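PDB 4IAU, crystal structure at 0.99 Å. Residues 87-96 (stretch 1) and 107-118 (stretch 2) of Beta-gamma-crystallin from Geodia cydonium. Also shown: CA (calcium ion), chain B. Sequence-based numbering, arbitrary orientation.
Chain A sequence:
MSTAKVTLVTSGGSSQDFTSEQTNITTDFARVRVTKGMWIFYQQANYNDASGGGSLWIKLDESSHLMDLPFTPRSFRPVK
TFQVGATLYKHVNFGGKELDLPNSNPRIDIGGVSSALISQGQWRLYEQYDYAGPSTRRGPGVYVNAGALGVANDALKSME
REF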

# COMPACT_ATOMS: atom_id res chain seq x y z
N THR A 87 3.73 -2.73 5.33
CA THR A 87 2.68 -1.71 5.47
C THR A 87 1.33 -2.43 5.46
O THR A 87 1.11 -3.32 4.66
N LEU A 88 0.47 -2.01 6.40
CA LEU A 88 -0.88 -2.50 6.57
C LEU A 88 -1.89 -1.47 6.06
O LEU A 88 -1.63 -0.27 6.19
N TYR A 89 -3.01 -1.94 5.57
CA TYR A 89 -4.02 -1.06 4.97
C TYR A 89 -5.40 -1.42 5.49
O TYR A 89 -5.74 -2.60 5.73
N LYS A 90 -6.21 -0.38 5.68
CA LYS A 90 -7.57 -0.56 6.23
C LYS A 90 -8.47 -1.31 5.27
O LYS A 90 -9.31 -2.09 5.69
N HIS A 91 -8.34 -1.10 3.96
CA HIS A 91 -9.23 -1.73 2.98
C HIS A 91 -8.47 -2.82 2.20
O HIS A 91 -7.24 -2.83 2.17
N VAL A 92 -9.26 -3.70 1.61
CA VAL A 92 -8.69 -4.62 0.63
C VAL A 92 -8.00 -3.80 -0.47
O VAL A 92 -8.24 -2.61 -0.67
N ASN A 93 -7.10 -4.47 -1.19
CA ASN A 93 -6.47 -3.86 -2.35
C ASN A 93 -5.75 -2.56 -1.98
O ASN A 93 -5.67 -1.60 -2.72
N PHE A 94 -5.18 -2.57 -0.77
CA PHE A 94 -4.27 -1.53 -0.32
C PHE A 94 -4.94 -0.20 -0.21
O PHE A 94 -4.29 0.87 -0.31
N GLY A 95 -6.26 -0.17 0.05
CA GLY A 95 -6.96 1.07 0.17
C GLY A 95 -7.01 1.61 1.57
O GLY A 95 -6.79 0.93 2.55
N GLY A 96 -7.34 2.92 1.65
CA GLY A 96 -7.65 3.56 2.93
C GLY A 96 -6.43 3.81 3.78
O GLY A 96 -5.28 3.84 3.34
N ARG A 107 0.26 -3.27 18.94
CA ARG A 107 -1.11 -2.75 19.07
C ARG A 107 -1.45 -1.93 17.82
O ARG A 107 -1.16 -0.74 17.72
N ILE A 108 -2.07 -2.62 16.88
CA ILE A 108 -2.50 -2.08 15.59
C ILE A 108 -3.94 -1.63 15.70
O ILE A 108 -4.81 -2.42 16.10
N ASP A 109 -4.23 -0.39 15.35
CA ASP A 109 -5.53 0.22 15.50
C ASP A 109 -5.81 1.18 14.32
O ASP A 109 -5.72 2.38 14.52
N ILE A 110 -6.16 0.68 13.14
CA ILE A 110 -6.41 1.49 11.93
C ILE A 110 -7.87 1.35 11.47
O ILE A 110 -8.18 1.81 10.36
N GLY A 111 -8.74 0.82 12.29
CA GLY A 111 -10.14 0.65 11.90
C GLY A 111 -10.36 -0.66 11.20
O GLY A 111 -11.44 -0.80 10.61
N GLY A 112 -9.45 -1.60 11.33
CA GLY A 112 -9.65 -2.96 10.84
C GLY A 112 -8.78 -3.23 9.61
O GLY A 112 -9.04 -2.75 8.50
N VAL A 113 -7.73 -4.00 9.79
CA VAL A 113 -6.78 -4.30 8.72
C VAL A 113 -7.42 -5.24 7.71
O VAL A 113 -7.95 -6.29 8.09
N SER A 114 -7.31 -4.92 6.42
CA SER A 114 -7.79 -5.77 5.37
C SER A 114 -6.80 -6.13 4.25
O SER A 114 -7.15 -6.96 3.43
N SER A 115 -5.61 -5.56 4.22
CA SER A 115 -4.60 -5.98 3.26
C SER A 115 -3.23 -5.54 3.75
O SER A 115 -3.11 -4.75 4.71
N ALA A 116 -2.17 -6.05 3.09
CA ALA A 116 -0.81 -5.73 3.53
C ALA A 116 0.17 -5.97 2.39
O ALA A 116 -0.02 -6.87 1.57
N LEU A 117 1.25 -5.19 2.41
CA LEU A 117 2.42 -5.41 1.60
C LEU A 117 3.60 -5.66 2.52
O LEU A 117 3.95 -4.79 3.30
N ILE A 118 4.21 -6.85 2.41
CA ILE A 118 5.39 -7.16 3.21
C ILE A 118 6.58 -7.12 2.27
O ILE A 118 6.71 -7.97 1.38

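A calcium ion joins the two stretches beside their paired strands. The ion, CA, is bound by Lys90 O at 2.3 Å, by Gly112 O at 2.5 Å and by Ser114 OG at 2.4 Å, together with water 2 and three atoms from elsewhere in the structure. The shared metal explains why Lys90 O lies only 2.9 Å from Gly112 O and 3.0 Å from Ser114 OG without a hydrogen bond in either case. Ser114 points its CB toward stretch 1 and adopts the m rotamer, which carries OG to the ion, while its CB packs 3.5 Å from Val92 N. Water 2 also donates to Gly111 O at 2.7 Å, linking the ion to the glycine turn.

Next to this site, the hydroxyl of Ser115 bonds to backbone atoms rather than to the metal. In the p rotamer Ser115 OG donates to His91 O (2.7 Å) and accepts from Phe94 N (3.0 Å), so one buried side chain ties down two backbone points of the loop that follows the strand of stretch 1. Ser115 OG also lies 3.4 Å from Tyr89 CB.

The strands themselves run antiparallel, and their side chains alternate between two faces. On one face Leu88 (m, t) forms an apolar cluster: its CD1 meets Ile108 CD1 at 3.7 Å and Val113 CG2 at 4.2 Å, while its CD2 reaches Ala116 CB at 3.7 Å. Ile110, pointing toward stretch 1 with chi1 p and chi2 t, brings CD1 to 3.6 Å from Tyr89 C and 4.4 Å from Leu88 CB.

The other face carries Thr87, Tyr89, Ser115 and Leu117. Tyr89 (chi1 m) sets its ring edge against the backbone of Ser115 and Ala116, and its CE2 lies 4.1 Å from Leu117 CG. Leu117 (m, t) also extends toward Phe94, whose CB points sideways but whose ring comes nearer. Leu117 CD2 sits over one face of that ring, 3.6 Å from Phe94 CZ, in a CH-pi contact; at the ring edge, Phe94 CE1 approaches Ala116 O at 3.4 Å. Thr87 (m) contributes chiefly through its backbone, with Thr87 N donating to Leu117 O at 2.9 Å.

Lys90 points away overall, yet its fully extended chain (all t) runs along the turn, with CD 3.5 Å from Ile110 O and CE 3.7 Å from Gly111 O. Water 1 completes this outer contact, accepting from Lys90 NZ at 3.1 Å and donating to Ile110 O at 2.9 Å.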

# COMPACT_ATOMS: atom_id res chain seq x y z
CB THR A 87 2.75 -0.64 4.37
OG1 THR A 87 3.96 0.05 4.46
CG2 THR A 87 1.66 0.40 4.48
CB LEU A 88 -1.16 -2.80 8.03
CG LEU A 88 -0.13 -3.70 8.71
CD1 LEU A 88 -0.54 -3.90 10.17
CD2 LEU A 88 -0.01 -5.02 8.00
CB TYR A 89 -4.00 -1.20 3.45
CG TYR A 89 -2.69 -0.84 2.84
CD1 TYR A 89 -2.42 0.46 2.45
CD2 TYR A 89 -1.69 -1.79 2.63
CE1 TYR A 89 -1.19 0.81 1.87
CE2 TYR A 89 -0.48 -1.46 2.07
CZ TYR A 89 -0.23 -0.14 1.69
OH TYR A 89 1.00 0.13 1.13
CB LYS A 90 -8.17 0.81 6.53
CG LYS A 90 -9.56 0.73 7.14
CD LYS A 90 -10.14 2.09 7.45
CE LYS A 90 -11.48 1.98 8.12
NZ LYS A 90 -12.07 3.35 8.33
CB HIS A 91 -9.81 -0.73 2.04
CG HIS A 91 -10.57 0.35 2.67
ND1 HIS A 91 -11.43 0.12 3.71
CD2 HIS A 91 -10.56 1.66 2.43
CE1 HIS A 91 -11.95 1.29 4.08
NE2 HIS A 91 -11.46 2.24 3.32
CB VAL A 92 -9.74 -5.55 0.03
CG1 VAL A 92 -10.35 -6.48 1.08
CG2 VAL A 92 -10.84 -4.78 -0.74
CB ASN A 93 -7.44 -3.59 -3.48
CG ASN A 93 -8.14 -4.86 -3.94
OD1 ASN A 93 -7.58 -5.95 -3.88
ND2 ASN A 93 -9.39 -4.70 -4.34
CB PHE A 94 -2.97 -1.48 -1.15
CG PHE A 94 -2.51 -2.87 -1.47
CD1 PHE A 94 -2.18 -3.76 -0.43
CD2 PHE A 94 -2.45 -3.34 -2.76
CE1 PHE A 94 -1.87 -5.07 -0.70
CE2 PHE A 94 -2.14 -4.64 -3.02
CZ PHE A 94 -1.84 -5.52 -1.98
CB ARG A 107 -1.28 -1.93 20.34
CG ARG A 107 -2.74 -1.58 20.55
CD ARG A 107 -3.06 -1.59 22.00
NE ARG A 107 -4.34 -0.97 22.24
CZ ARG A 107 -4.85 -0.66 23.40
NH1 ARG A 107 -4.18 -1.03 24.48
NH2 ARG A 107 -6.02 -0.04 23.49
CB ILE A 108 -2.34 -3.15 14.51
CG1 ILE A 108 -0.90 -3.57 14.36
CG2 ILE A 108 -2.97 -2.69 13.18
CD1 ILE A 108 -0.66 -4.88 13.71
CB ASP A 109 -5.61 0.91 16.88
CG ASP A 109 -6.99 1.34 17.33
OD1 ASP A 109 -7.96 1.25 16.55
OD2 ASP A 109 -7.09 1.83 18.49
CB ILE A 110 -5.46 1.19 10.78
CG1 ILE A 110 -5.60 -0.18 10.19
CG2 ILE A 110 -4.04 1.50 11.24
CD1 ILE A 110 -4.73 -0.40 8.92
CB VAL A 113 -5.50 -4.95 9.26
CG1 VAL A 113 -4.58 -5.36 8.12
CG2 VAL A 113 -4.78 -3.99 10.21
CB SER A 114 -9.07 -5.19 4.73
OG SER A 114 -10.08 -5.01 5.71
CB SER A 115 -4.88 -5.48 1.84
OG SER A 115 -4.87 -4.05 1.77
CB ALA A 116 -0.36 -6.57 4.71
CB LEU A 117 2.72 -4.22 0.68
CG LEU A 117 1.66 -3.99 -0.38
CD1 LEU A 117 1.88 -2.64 -1.08
CD2 LEU A 117 1.65 -5.11 -1.40
CB ILE A 118 5.30 -8.50 3.95
CG1 ILE A 118 4.05 -8.55 4.83
CG2 ILE A 118 6.56 -8.69 4.77
CD1 ILE A 118 3.88 -9.81 5.66
CA CA B . -10.93 -3.15 6.91
O HOH W 1 -9.90 4.20 10.44
O HOH W 2 -12.14 -1.56 8.14